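Local structure of alanine racemase (3HUR) at residues 92-106 with 112-126. The protein belongs to the alanine racemase family, whose chains join an N-terminal TIM-barrel domain to a C-terminal domain built largely of beta strands. Numbering follows the deposited sequence.
Sequences YSDLKLFIDHDIVIT and WLQNLPDFEGTLKVS
With CG anti to its carbonyl carbon (chi1 -71°), Tyr92 lays its ring beside the indole of Trp112, whose own CG is anti to the backbone N (chi1 -179°). Tyr92 CE1 lies over one face of the indole, an oblique pair in which the phenol and the five-membered ring are inclined at 50°. Tyrosine suits this place because it serves twice: its OH donates to Trp112 O (2.6 Å) on a lone pair in the carbonyl plane, while Pro117, whose ring offers a CH2 to an aromatic face, sets CD 3.6 Å from the Tyr92 ring centroid in a CH-pi contact. The indole N-H is spent on Trp90 O. Farther along, Leu95 CD2 meets Phe119 CD2, and Ile99 CD1 reaches Phe119 CD1 (3.5 Å); branched aliphatic chains fill the uneven surface beside the ring. Leu123 CD1 touches Phe98 CB, Ile99 CG1 and Ile105 CD1. Asp102, at positive phi, is C-prime of the Schellman motif ending helix 95-100; its carboxylate meets the extended chain of Lys124, with OD1 3.4 Å from NZ, a long salt bridge. Ile105 pairs with Val125 and Thr106 with Ser126, in parallel; Ile105 N donates to Lys124 O (3.0 Å) and Ser126 N to Ile105 O, while a water links Ile103 O to Lys124 N. The contact joins parts of a beta-alpha-beta unit of the TIM barrel, its neighbouring strands flanked by 84-86 and 157-163, with helix 69-77 against Phe98 and helix 141-153 against Leu113.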
# COMPACT_ATOMS: atom_id res chain seq x y z
N TYR A 92 21.13 -30.21 21.33
CA TYR A 92 21.68 -30.94 22.47
C TYR A 92 22.19 -30.01 23.54
O TYR A 92 22.25 -30.39 24.71
CB TYR A 92 22.86 -31.80 22.02
CG TYR A 92 22.53 -33.02 21.17
CD1 TYR A 92 21.24 -33.54 21.11
CD2 TYR A 92 23.54 -33.66 20.47
CE1 TYR A 92 20.98 -34.68 20.34
CE2 TYR A 92 23.29 -34.79 19.72
CZ TYR A 92 22.02 -35.30 19.67
OH TYR A 92 21.80 -36.41 18.91
N SER A 93 22.60 -28.82 23.12
CA SER A 93 23.06 -27.79 24.04
C SER A 93 21.95 -27.18 24.89
O SER A 93 22.23 -26.60 25.93
CB SER A 93 23.80 -26.68 23.25
OG SER A 93 22.95 -26.06 22.30
N ASP A 94 20.68 -27.30 24.48
CA ASP A 94 19.56 -26.79 25.30
C ASP A 94 18.96 -27.83 26.22
O ASP A 94 17.98 -27.55 26.95
CB ASP A 94 18.46 -26.18 24.42
CG ASP A 94 18.92 -24.92 23.68
OD1 ASP A 94 19.24 -23.91 24.33
OD2 ASP A 94 18.94 -24.94 22.42
N LEU A 95 19.54 -29.02 26.22
CA LEU A 95 19.03 -30.15 27.02
C LEU A 95 18.70 -29.77 28.45
O LEU A 95 17.64 -30.12 28.95
CB LEU A 95 19.96 -31.38 26.96
CG LEU A 95 19.51 -32.53 26.04
CD1 LEU A 95 18.83 -32.02 24.77
CD2 LEU A 95 20.65 -33.50 25.68
N LYS A 96 19.61 -29.01 29.06
CA LYS A 96 19.45 -28.57 30.44
C LYS A 96 18.26 -27.65 30.56
O LYS A 96 17.49 -27.74 31.51
CB LYS A 96 20.72 -27.84 30.92
N LEU A 97 18.08 -26.77 29.59
CA LEU A 97 16.96 -25.84 29.69
C LEU A 97 15.66 -26.61 29.61
O LEU A 97 14.78 -26.43 30.45
CB LEU A 97 17.01 -24.78 28.59
CG LEU A 97 17.93 -23.61 28.89
CD1 LEU A 97 17.94 -22.66 27.71
CD2 LEU A 97 17.53 -22.90 30.21
N PHE A 98 15.55 -27.47 28.61
CA PHE A 98 14.34 -28.29 28.45
C PHE A 98 13.99 -29.04 29.71
O PHE A 98 12.84 -29.02 30.13
CB PHE A 98 14.48 -29.32 27.32
CG PHE A 98 14.83 -28.73 25.97
CD1 PHE A 98 14.12 -27.67 25.45
CD2 PHE A 98 15.84 -29.30 25.20
CE1 PHE A 98 14.43 -27.16 24.21
CE2 PHE A 98 16.15 -28.79 23.93
CZ PHE A 98 15.46 -27.72 23.46
N ILE A 99 14.97 -29.71 30.33
CA ILE A 99 14.68 -30.54 31.51
C ILE A 99 14.29 -29.67 32.69
O ILE A 99 13.29 -29.91 33.34
CB ILE A 99 15.87 -31.47 31.88
CG1 ILE A 99 16.15 -32.47 30.76
CG2 ILE A 99 15.59 -32.23 33.17
CD1 ILE A 99 17.61 -32.91 30.71
N ASP A 100 15.07 -28.64 32.96
CA ASP A 100 14.83 -27.84 34.17
C ASP A 100 13.51 -27.11 34.16
O ASP A 100 12.95 -26.84 35.23
CB ASP A 100 15.94 -26.82 34.40
CG ASP A 100 17.31 -27.46 34.76
OD1 ASP A 100 17.36 -28.69 35.15
OD2 ASP A 100 18.32 -26.70 34.64
N HIS A 101 13.02 -26.78 32.96
CA HIS A 101 11.79 -26.00 32.82
C HIS A 101 10.59 -26.84 32.34
O HIS A 101 9.54 -26.26 31.99
CB HIS A 101 12.04 -24.84 31.85
CG HIS A 101 13.06 -23.86 32.34
ND1 HIS A 101 12.80 -22.96 33.36
CD2 HIS A 101 14.32 -23.61 31.92
CE1 HIS A 101 13.87 -22.21 33.55
NE2 HIS A 101 14.81 -22.58 32.69
N ASP A 102 10.76 -28.17 32.32
CA ASP A 102 9.70 -29.12 31.99
C ASP A 102 9.11 -28.83 30.61
O ASP A 102 7.89 -28.59 30.47
CB ASP A 102 8.59 -29.06 33.02
CG ASP A 102 7.51 -30.11 32.78
OD1 ASP A 102 7.90 -31.20 32.27
OD2 ASP A 102 6.29 -29.87 33.08
N ILE A 103 9.99 -28.79 29.62
CA ILE A 103 9.60 -28.52 28.27
C ILE A 103 9.72 -29.77 27.44
O ILE A 103 10.79 -30.39 27.41
CB ILE A 103 10.50 -27.43 27.63
CG1 ILE A 103 10.34 -26.10 28.39
CG2 ILE A 103 10.19 -27.27 26.14
CD1 ILE A 103 11.16 -24.98 27.81
N VAL A 104 8.63 -30.12 26.76
CA VAL A 104 8.63 -31.24 25.86
C VAL A 104 9.28 -30.83 24.57
O VAL A 104 9.02 -29.76 24.08
CB VAL A 104 7.20 -31.69 25.53
CG1 VAL A 104 7.21 -32.81 24.47
CG2 VAL A 104 6.46 -32.10 26.78
N ILE A 105 10.09 -31.70 23.97
CA ILE A 105 10.68 -31.44 22.66
C ILE A 105 10.35 -32.57 21.67
O ILE A 105 9.95 -33.66 22.07
CB ILE A 105 12.19 -31.18 22.73
CG1 ILE A 105 12.99 -32.44 23.09
CG2 ILE A 105 12.51 -30.05 23.75
CD1 ILE A 105 14.48 -32.20 23.06
N THR A 106 10.47 -32.26 20.38
CA THR A 106 10.19 -33.19 19.31
C THR A 106 11.46 -33.99 18.99
O THR A 106 12.56 -33.47 19.03
CB THR A 106 9.67 -32.48 18.03
OG1 THR A 106 8.25 -32.34 18.08
CG2 THR A 106 10.00 -33.27 16.81
N TRP A 112 19.38 -38.49 15.79
CA TRP A 112 19.31 -37.60 16.96
C TRP A 112 19.19 -38.38 18.27
O TRP A 112 19.82 -38.04 19.26
CB TRP A 112 18.12 -36.62 16.79
CG TRP A 112 17.95 -35.62 17.92
CD1 TRP A 112 18.37 -34.32 17.93
CD2 TRP A 112 17.31 -35.84 19.18
NE1 TRP A 112 18.03 -33.73 19.12
CE2 TRP A 112 17.39 -34.64 19.91
CE3 TRP A 112 16.70 -36.95 19.78
CZ2 TRP A 112 16.88 -34.51 21.18
CZ3 TRP A 112 16.20 -36.81 21.05
CH2 TRP A 112 16.28 -35.61 21.73
N LEU A 113 18.34 -39.41 18.26
CA LEU A 113 18.12 -40.28 19.45
C LEU A 113 19.32 -41.14 19.77
O LEU A 113 19.65 -41.32 20.92
CB LEU A 113 16.93 -41.23 19.24
CG LEU A 113 15.61 -40.90 19.91
CD1 LEU A 113 14.61 -42.04 19.66
CD2 LEU A 113 15.82 -40.65 21.39
N GLN A 114 19.94 -41.68 18.74
CA GLN A 114 21.10 -42.56 18.92
C GLN A 114 22.25 -41.78 19.51
O GLN A 114 22.96 -42.31 20.35
CB GLN A 114 21.54 -43.21 17.60
CG GLN A 114 20.51 -44.17 17.03
CD GLN A 114 20.76 -44.49 15.56
OE1 GLN A 114 21.56 -43.85 14.89
NE2 GLN A 114 20.04 -45.49 15.06
N ASN A 115 22.42 -40.53 19.07
CA ASN A 115 23.55 -39.69 19.51
C ASN A 115 23.21 -38.78 20.70
O ASN A 115 24.04 -37.95 21.09
CB ASN A 115 24.07 -38.82 18.34
CG ASN A 115 24.60 -39.66 17.16
OD1 ASN A 115 25.62 -40.35 17.26
ND2 ASN A 115 23.91 -39.59 16.03
N LEU A 116 22.01 -38.92 21.26
CA LEU A 116 21.70 -38.24 22.52
C LEU A 116 22.89 -38.35 23.44
O LEU A 116 23.39 -39.44 23.66
CB LEU A 116 20.53 -38.90 23.23
CG LEU A 116 19.19 -38.20 23.09
CD1 LEU A 116 18.28 -38.80 24.12
CD2 LEU A 116 19.34 -36.71 23.29
N PRO A 117 23.38 -37.22 23.96
CA PRO A 117 24.41 -37.35 24.98
C PRO A 117 23.84 -37.71 26.33
O PRO A 117 22.63 -37.88 26.49
CB PRO A 117 25.07 -35.95 25.01
CG PRO A 117 24.09 -35.06 24.47
CD PRO A 117 23.31 -35.84 23.44
N ASP A 118 24.72 -37.83 27.32
CA ASP A 118 24.29 -38.14 28.66
C ASP A 118 23.74 -36.88 29.33
O ASP A 118 24.23 -35.78 29.09
CB ASP A 118 25.46 -38.76 29.45
CG ASP A 118 25.59 -40.28 29.22
OD1 ASP A 118 24.53 -40.95 29.16
OD2 ASP A 118 26.74 -40.81 29.10
N PHE A 119 22.73 -37.05 30.18
CA PHE A 119 22.14 -35.93 30.94
C PHE A 119 21.44 -36.38 32.21
O PHE A 119 21.06 -37.54 32.33
CB PHE A 119 21.13 -35.15 30.07
CG PHE A 119 20.01 -35.99 29.53
CD1 PHE A 119 18.85 -36.19 30.25
CD2 PHE A 119 20.09 -36.56 28.27
CE1 PHE A 119 17.82 -36.97 29.74
CE2 PHE A 119 19.05 -37.35 27.76
CZ PHE A 119 17.91 -37.53 28.49
N GLU A 120 21.22 -35.44 33.12
CA GLU A 120 20.44 -35.69 34.35
C GLU A 120 18.94 -35.35 34.21
O GLU A 120 18.56 -34.45 33.46
CB GLU A 120 21.03 -34.90 35.53
CG GLU A 120 22.56 -34.96 35.56
CD GLU A 120 23.15 -34.81 36.95
OE1 GLU A 120 22.96 -33.75 37.55
OE2 GLU A 120 23.82 -35.77 37.43
N GLY A 121 18.10 -36.06 34.94
CA GLY A 121 16.68 -35.76 35.04
C GLY A 121 15.87 -36.42 33.95
O GLY A 121 16.38 -37.25 33.19
N THR A 122 14.60 -36.05 33.85
CA THR A 122 13.73 -36.63 32.84
C THR A 122 13.52 -35.62 31.68
O THR A 122 13.12 -34.48 31.90
CB THR A 122 12.40 -37.17 33.45
OG1 THR A 122 11.28 -36.53 32.85
CG2 THR A 122 12.34 -37.00 35.00
N LEU A 123 13.88 -36.05 30.47
CA LEU A 123 13.64 -35.34 29.22
C LEU A 123 12.37 -35.88 28.60
O LEU A 123 12.29 -37.08 28.29
CB LEU A 123 14.79 -35.55 28.23
CG LEU A 123 14.67 -34.82 26.88
CD1 LEU A 123 14.70 -33.28 27.06
CD2 LEU A 123 15.77 -35.25 25.91
N LYS A 124 11.39 -35.00 28.40
CA LYS A 124 10.11 -35.39 27.79
C LYS A 124 10.18 -35.12 26.29
O LYS A 124 10.54 -34.01 25.87
CB LYS A 124 8.97 -34.60 28.39
CG LYS A 124 8.95 -34.60 29.90
CD LYS A 124 7.72 -33.91 30.42
CE LYS A 124 7.46 -34.19 31.85
NZ LYS A 124 6.00 -34.01 32.06
N VAL A 125 9.83 -36.14 25.49
CA VAL A 125 10.08 -36.16 24.07
C VAL A 125 8.83 -36.57 23.35
O VAL A 125 7.99 -37.23 23.93
CB VAL A 125 11.23 -37.13 23.71
CG1 VAL A 125 12.56 -36.65 24.33
CG2 VAL A 125 10.89 -38.56 24.13
N SER A 126 8.70 -36.14 22.10
CA SER A 126 7.56 -36.47 21.28
C SER A 126 8.06 -37.03 19.99
O SER A 126 9.00 -36.53 19.41
CB SER A 126 6.72 -35.24 20.92
OG SER A 126 5.86 -34.90 21.99
O HOH W 1 11.76 -32.18 29.25